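Local atomic coordinates of germination-specific N-acetylmuramoyl-L-alanine amidase, Autolysin (Clostridioides difficile, PDB entry 7RAG), a protein that probably hydrolyses the amide bond between N-acetylmuramic acid and L-alanine in peptidoglycan, as a zinc-dependent amidase that is allosterically activated by the GerS lipoprotein during spore formation. Residues Pro30-Lys35 with Thr39-Ile44; Gly177-Ser180 with Glu184-Leu187. All coordinates share one frame; numbering follows the deposited sequence.

Contact 1. Residues Pro30-Lys35 with Thr39-Ile44; sequences PGALNK and TSEKDI. With ZN (zinc ion), chain C.
The carboxylate of Glu41 is held between the backbone of Ala32 and a zinc ion: OE2 takes the N-H of Ala32, and OE1 binds the metal at 2.1 Å. The zinc ion lies close to the carboxylate plane, beyond OE1 at its edge, while Ala32 N stands off one face. The Ala32 N-H reaches the anti side of OE2, 2.6 Å from N to OE2, its donor standing 32° out of the carboxylate plane. Leu110 N also donates to OE1; these partners hold the rotation of the group, and His25 and His109 complete the zinc site. This is the metal centre of the Amidase_3 fold. The glutamate ligand lies where the chain passes into the helix that runs on to residue 58, and residues 30-34, in the loop after strand 18-23, run nearly antiparallel to residues 39-42. CG of Glu41 lies anti to its own carbonyl carbon (chi1 -83°) and the chain continues extended, which carries the carboxylate past Gly31. There packing is close, with Gly31 CA 3.3 Å from Glu41 CB.

Further along, Leu33 and Ser40 form a single beta bridge. Asn34 N donates to Thr39 O at 3.0 Å, while the return bond from Glu41 N to Ala32 O is weak. Two CA-H...O contacts add to the pairing, from Leu33 to Thr39 O and from Ser40 to Ala32 O. Lys42 runs its aliphatic part over Pro30, CG against CA, and its ammonium goes on to a salt bridge with Asp70 and to Gly27 O. Beside the bridge, the CD2 branch of Leu33 lies 3.5 Å from Ser40 CB.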
loop_
_atom_site.group_PDB
_atom_site.type_symbol
_atom_site.label_atom_id
_atom_site.label_comp_id
_atom_site.label_asym_id
_atom_site.label_seq_id
_atom_site.Cartn_x
_atom_site.Cartn_y
_atom_site.Cartn_z
ATOM N N PRO B 30 -39.327 19.775 -13.928
ATOM C CA PRO B 30 -38.930 18.749 -12.962
ATOM C C PRO B 30 -38.365 17.576 -13.743
ATOM O O PRO B 30 -38.283 17.635 -14.975
ATOM C CB PRO B 30 -40.244 18.411 -12.243
ATOM C CG PRO B 30 -41.266 18.621 -13.278
ATOM C CD PRO B 30 -40.795 19.810 -14.088
ATOM N N GLY B 31 -37.969 16.502 -13.097
ATOM C CA GLY B 31 -37.661 15.385 -13.965
ATOM C C GLY B 31 -38.813 14.418 -14.024
ATOM O O GLY B 31 -39.958 14.806 -14.246
ATOM N N ALA B 32 -38.508 13.145 -13.828
ATOM C CA ALA B 32 -39.524 12.180 -13.478
ATOM C C ALA B 32 -40.014 12.461 -12.067
ATOM O O ALA B 32 -39.428 13.249 -11.320
ATOM C CB ALA B 32 -38.967 10.769 -13.570
ATOM N N LEU B 33 -41.105 11.805 -11.696
ATOM C CA LEU B 33 -41.717 12.040 -10.406
ATOM C C LEU B 33 -42.046 10.708 -9.756
ATOM O O LEU B 33 -42.164 9.676 -10.424
ATOM C CB LEU B 33 -42.974 12.910 -10.542
ATOM C CG LEU B 33 -42.725 14.311 -11.106
ATOM C CD1 LEU B 33 -43.980 14.892 -11.737
ATOM C CD2 LEU B 33 -42.230 15.209 -10.012
ATOM N N ASN B 34 -42.177 10.748 -8.432
ATOM C CA ASN B 34 -42.640 9.590 -7.693
ATOM C C ASN B 34 -44.119 9.344 -7.988
ATOM O O ASN B 34 -44.803 10.170 -8.605
ATOM C CB ASN B 34 -42.417 9.784 -6.195
ATOM C CG ASN B 34 -42.600 8.497 -5.422
ATOM O OD1 ASN B 34 -42.596 7.409 -6.011
ATOM N ND2 ASN B 34 -42.779 8.604 -4.111
ATOM N N LYS B 35 -44.612 8.186 -7.531
ATOM C CA LYS B 35 -46.001 7.809 -7.776
ATOM C C LYS B 35 -46.956 8.930 -7.388
ATOM O O LYS B 35 -47.836 9.310 -8.169
ATOM C CB LYS B 35 -46.337 6.530 -7.007
ATOM N N THR B 39 -41.895 13.844 -5.072
ATOM C CA THR B 39 -40.451 13.904 -5.242
ATOM C C THR B 39 -40.102 13.947 -6.727
ATOM O O THR B 39 -40.707 13.233 -7.532
ATOM C CB THR B 39 -39.815 12.686 -4.569
ATOM O OG1 THR B 39 -40.279 12.608 -3.213
ATOM C CG2 THR B 39 -38.311 12.778 -4.589
ATOM N N SER B 40 -39.130 14.784 -7.093
ATOM C CA SER B 40 -38.785 15.006 -8.493
ATOM C C SER B 40 -37.295 14.767 -8.728
ATOM O O SER B 40 -36.504 14.659 -7.785
ATOM C CB SER B 40 -39.154 16.427 -8.929
ATOM O OG SER B 40 -38.241 17.354 -8.370
ATOM N N GLU B 41 -36.910 14.705 -10.011
ATOM C CA GLU B 41 -35.499 14.554 -10.369
ATOM C C GLU B 41 -34.692 15.808 -10.051
ATOM O O GLU B 41 -33.588 15.709 -9.514
ATOM C CB GLU B 41 -35.340 14.242 -11.853
ATOM C CG GLU B 41 -35.498 12.809 -12.290
ATOM C CD GLU B 41 -35.204 12.658 -13.780
ATOM O OE1 GLU B 41 -34.058 12.947 -14.192
ATOM O OE2 GLU B 41 -36.124 12.279 -14.539
ATOM N N LYS B 42 -35.226 16.995 -10.381
ATOM C CA LYS B 42 -34.499 18.266 -10.266
ATOM C C LYS B 42 -33.604 18.339 -9.036
ATOM O O LYS B 42 -32.376 18.485 -9.137
ATOM C CB LYS B 42 -35.486 19.439 -10.170
ATOM C CG LYS B 42 -36.164 19.862 -11.428
ATOM C CD LYS B 42 -36.756 21.284 -11.284
ATOM C CE LYS B 42 -37.454 21.515 -9.953
ATOM N NZ LYS B 42 -38.110 22.870 -9.890
ATOM N N ASP B 43 -34.232 18.194 -7.866
ATOM C CA ASP B 43 -33.588 18.462 -6.591
ATOM C C ASP B 43 -32.596 17.375 -6.219
ATOM O O ASP B 43 -31.510 17.675 -5.714
ATOM C CB ASP B 43 -34.655 18.626 -5.509
ATOM C CG ASP B 43 -35.724 19.649 -5.899
ATOM O OD1 ASP B 43 -35.343 20.759 -6.357
ATOM O OD2 ASP B 43 -36.938 19.339 -5.768
ATOM N N ILE B 44 -32.934 16.114 -6.484
ATOM C CA ILE B 44 -31.993 15.030 -6.218
ATOM C C ILE B 44 -30.770 15.125 -7.135
ATOM O O ILE B 44 -29.626 14.946 -6.689
ATOM C CB ILE B 44 -32.717 13.678 -6.341
ATOM C CG1 ILE B 44 -33.744 13.555 -5.207
ATOM C CG2 ILE B 44 -31.724 12.517 -6.334
ATOM C CD1 ILE B 44 -34.371 12.195 -5.083
HETATM ZN ZN ZN C . -33.885 13.042 -16.296
#

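Contact 2. Residues Gly177-Ser180 with Glu184-Leu187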
loop_
_atom_site.group_PDB
_atom_site.type_symbol
_atom_site.label_atom_id
_atom_site.label_comp_id
_atom_site.label_asym_id
_atom_site.label_seq_id
_atom_site.Cartn_x
_atom_site.Cartn_y
_atom_site.Cartn_z
ATOM N N GLY B 177 -30.946 6.077 -9.828
ATOM C CA GLY B 177 -31.906 5.136 -9.279
ATOM C C GLY B 177 -33.251 5.413 -9.903
ATOM O O GLY B 177 -33.383 6.282 -10.772
ATOM N N PHE B 178 -34.260 4.671 -9.446
ATOM C CA PHE B 178 -35.622 4.794 -9.958
ATOM C C PHE B 178 -36.522 5.438 -8.912
ATOM O O PHE B 178 -36.711 4.885 -7.824
ATOM C CB PHE B 178 -36.190 3.432 -10.350
ATOM C CG PHE B 178 -35.591 2.851 -11.600
ATOM C CD1 PHE B 178 -36.331 2.780 -12.772
ATOM C CD2 PHE B 178 -34.309 2.347 -11.598
ATOM C CE1 PHE B 178 -35.795 2.231 -13.927
ATOM C CE2 PHE B 178 -33.767 1.797 -12.748
ATOM C CZ PHE B 178 -34.514 1.741 -13.916
ATOM N N LEU B 179 -37.097 6.597 -9.251
ATOM C CA LEU B 179 -38.182 7.150 -8.452
ATOM C C LEU B 179 -39.413 6.264 -8.483
ATOM O O LEU B 179 -40.259 6.362 -7.586
ATOM C CB LEU B 179 -38.566 8.537 -8.949
ATOM C CG LEU B 179 -37.601 9.655 -8.604
ATOM C CD1 LEU B 179 -38.190 10.983 -9.029
ATOM C CD2 LEU B 179 -37.332 9.629 -7.122
ATOM N N SER B 180 -39.539 5.416 -9.509
ATOM C CA SER B 180 -40.669 4.507 -9.636
ATOM C C SER B 180 -40.679 3.423 -8.565
ATOM O O SER B 180 -41.699 2.753 -8.392
ATOM C CB SER B 180 -40.657 3.869 -11.028
ATOM O OG SER B 180 -39.435 3.188 -11.289
ATOM N N GLU B 184 -36.196 2.534 -3.227
ATOM C CA GLU B 184 -35.134 3.348 -3.805
ATOM C C GLU B 184 -35.466 4.832 -3.740
ATOM O O GLU B 184 -34.576 5.648 -3.507
ATOM C CB GLU B 184 -34.843 2.927 -5.248
ATOM C CG GLU B 184 -33.733 1.887 -5.379
ATOM C CD GLU B 184 -32.870 2.089 -6.618
ATOM O OE1 GLU B 184 -33.408 2.479 -7.687
ATOM O OE2 GLU B 184 -31.644 1.858 -6.521
ATOM N N CYS B 185 -36.726 5.212 -3.961
ATOM C CA CYS B 185 -37.075 6.627 -3.871
ATOM C C CYS B 185 -36.773 7.168 -2.477
ATOM O O CYS B 185 -36.110 8.212 -2.325
ATOM C CB CYS B 185 -38.549 6.827 -4.222
ATOM S SG CYS B 185 -39.141 8.542 -4.076
ATOM N N LYS B 186 -37.217 6.436 -1.444
ATOM C CA LYS B 186 -36.910 6.833 -0.072
ATOM C C LYS B 186 -35.402 6.970 0.136
ATOM O O LYS B 186 -34.943 7.923 0.777
ATOM C CB LYS B 186 -37.510 5.827 0.914
ATOM N N LEU B 187 -34.614 6.043 -0.417
ATOM C CA LEU B 187 -33.165 6.153 -0.284
ATOM C C LEU B 187 -32.633 7.409 -0.972
ATOM O O LEU B 187 -31.756 8.104 -0.437
ATOM C CB LEU B 187 -32.489 4.913 -0.867
ATOM C CG LEU B 187 -32.510 3.636 -0.043
ATOM C CD1 LEU B 187 -31.781 2.546 -0.804
ATOM C CD2 LEU B 187 -31.865 3.893 1.316
#
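Phe178 and Glu184 supply the hydrogen bond of this contact: the backbone N-H of Phe178 points almost straight at OE1 of the glutamate, 2.9 Å from N to OE1 with an angle of 164° at the hydrogen. The donor comes from the anti side and stands 30° out of the carboxylate plane. Gly120 N donates to the same oxygen, so two backbone N-H groups grip one buried carboxylate atom, an environment that would be expected to favour its charged form. Glu184 reaches them through a chain bent at chi2.

Close packing accompanies the bond. OE1 also lies 3.4 Å from CA of Gly177, a residue with no side chain, and sits near the plane of the Phe178 ring at its edge, 4.0 Å from CD2. The setting is the end of central strand 171-178 in the mixed sheet, which leads through a short turn into helix 182-188; Asn181 OD1 accepts from Glu184 N near the helix's beginning.

Apolar contact is made one residue further on. SG of Cys185, anti to its backbone N (chi1 177°), meets the CD2 methyl of Leu179 at 3.7 Å, while Leu179 also packs on Leu110 of strand 104-111.

The two contacts lie side by side, with centres 10 Å apart, and show how the segment that carries a metal ligand can be packed against a neighbouring contact. Leu179 joins them: its CD1 methyl packs against contact 1, 3.5 Å from Ala32 O and 3.7 Å from Thr39 O. Asn34 spans the same boundary from the other segment pair, its ND2 packing 3.6 Å from Cys185 SG. Contact 1 supplies a zinc ligand directly. Contact 2 is further from the metal: the nearest atoms of the Leu179 and Glu41 side chains are about 5 Å apart, and the Leu179 side chain comes to within about 9 Å of the zinc ion.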